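Local coordinates for L0028 (Mitochondria associated protein) (Escherichia coli, PDB 3GCG) that probably acts as a secreted bacterial effector of the IpaB/EvcA family, working as a guanine nucleotide exchange factor on a Rho-type GTPase of the host cell, at residues B[72-75]-B[76-80]. Sequence-based numbering, arbitrary orientation.
Sequences SKET and KGHIF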
# COMPACT_ATOMS: atom_id res chain seq x y z
N SER B 72 -2.68 -0.84 22.41
CA SER B 72 -2.26 -2.21 22.13
C SER B 72 -3.16 -2.81 21.05
O SER B 72 -4.32 -2.44 20.91
CB SER B 72 -2.34 -3.07 23.40
OG SER B 72 -3.68 -3.22 23.83
N LYS B 73 -2.59 -3.75 20.30
CA LYS B 73 -3.32 -4.40 19.22
C LYS B 73 -4.55 -5.11 19.77
O LYS B 73 -5.51 -5.36 19.04
CB LYS B 73 -2.41 -5.39 18.50
CG LYS B 73 -1.06 -4.80 18.09
CD LYS B 73 -1.11 -3.99 16.79
CE LYS B 73 0.29 -3.47 16.44
NZ LYS B 73 0.50 -3.24 14.98
N GLU B 74 -4.53 -5.43 21.06
CA GLU B 74 -5.69 -6.08 21.68
C GLU B 74 -6.81 -5.06 21.66
O GLU B 74 -7.87 -5.28 21.09
CB GLU B 74 -5.39 -6.47 23.13
CG GLU B 74 -6.47 -7.36 23.74
CD GLU B 74 -6.26 -7.65 25.22
OE1 GLU B 74 -5.10 -7.93 25.62
OE2 GLU B 74 -7.25 -7.61 25.99
N THR B 75 -6.53 -3.92 22.29
CA THR B 75 -7.48 -2.83 22.37
C THR B 75 -7.92 -2.42 20.96
O THR B 75 -9.08 -2.11 20.73
CB THR B 75 -6.86 -1.62 23.09
OG1 THR B 75 -6.34 -2.05 24.35
CG2 THR B 75 -7.90 -0.54 23.32
N LYS B 76 -6.99 -2.42 20.02
CA LYS B 76 -7.32 -2.07 18.65
C LYS B 76 -8.41 -3.03 18.15
O LYS B 76 -9.37 -2.61 17.50
CB LYS B 76 -6.09 -2.16 17.77
CG LYS B 76 -6.29 -1.75 16.33
CD LYS B 76 -4.99 -1.93 15.56
CE LYS B 76 -5.12 -1.61 14.07
NZ LYS B 76 -3.79 -1.69 13.39
N GLY B 77 -8.26 -4.31 18.47
CA GLY B 77 -9.24 -5.30 18.06
C GLY B 77 -10.61 -5.05 18.69
O GLY B 77 -11.64 -5.17 18.02
N HIS B 78 -10.63 -4.69 19.97
CA HIS B 78 -11.91 -4.43 20.61
C HIS B 78 -12.59 -3.25 19.91
O HIS B 78 -13.81 -3.25 19.70
CB HIS B 78 -11.72 -4.13 22.09
CG HIS B 78 -11.04 -5.23 22.85
ND1 HIS B 78 -11.50 -6.53 22.82
CD2 HIS B 78 -9.94 -5.23 23.63
CE1 HIS B 78 -10.70 -7.29 23.56
NE2 HIS B 78 -9.75 -6.52 24.06
N ILE B 79 -11.79 -2.26 19.52
CA ILE B 79 -12.34 -1.09 18.84
C ILE B 79 -12.90 -1.50 17.48
O ILE B 79 -13.99 -1.07 17.10
CB ILE B 79 -11.26 0.01 18.69
CG1 ILE B 79 -10.95 0.62 20.07
CG2 ILE B 79 -11.75 1.11 17.76
CD1 ILE B 79 -9.79 1.59 20.08
N PHE B 80 -12.17 -2.35 16.76
CA PHE B 80 -12.63 -2.79 15.46
C PHE B 80 -13.91 -3.62 15.54
O PHE B 80 -14.79 -3.48 14.69
CB PHE B 80 -11.53 -3.57 14.74
CG PHE B 80 -10.79 -2.75 13.71
CD1 PHE B 80 -9.80 -1.87 14.10
CD2 PHE B 80 -11.14 -2.83 12.37
CE1 PHE B 80 -9.17 -1.06 13.16
CE2 PHE B 80 -10.52 -2.03 11.42
CZ PHE B 80 -9.53 -1.14 11.82
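With CG turned anti to the backbone N (chi1 -170°) and the chain extended beyond it, E74 reaches forward one turn to H78, whose CG lies beside its own backbone N (chi1 -58°), swinging the imidazole back toward E74. The H78 NE2 donor points almost straight at E74 OE2, 3.3 Å away, a weak bond at the ring edge and in the ring plane. The planes of carboxylate and imidazole are turned 78° from each other, and E74 CG approaches H78 NE2 to 3.4 Å. Against one face of the ring, offset toward its rim, lies E74 O, 3.3 Å from H78 CD2 while accepting the backbone bond from H78 N (3.0 Å).

This i to i+4 pairing occupies the first turns of helix 73-87. S72, just before it, is the N-cap, where short hydroxyl side chains are common because the first backbone N-H groups lack helical acceptors; S72 O takes the K76 N-H at 2.8 Å. An acid such as E74 suits this end, where its negative charge would be expected to interact favourably with the helix dipole and could also favour a protonated H78.

Elsewhere round the helix, branched I79 lays CG1 on T75 O (3.4 Å) and packs on L60 of helix 41-67 and on A162 and I163 of helix 152-166, a buried position fitting an apolar residue. K76 touches N57 and a polar side chain of the partner protein's chain, its long apolar stem suiting a partly exposed place.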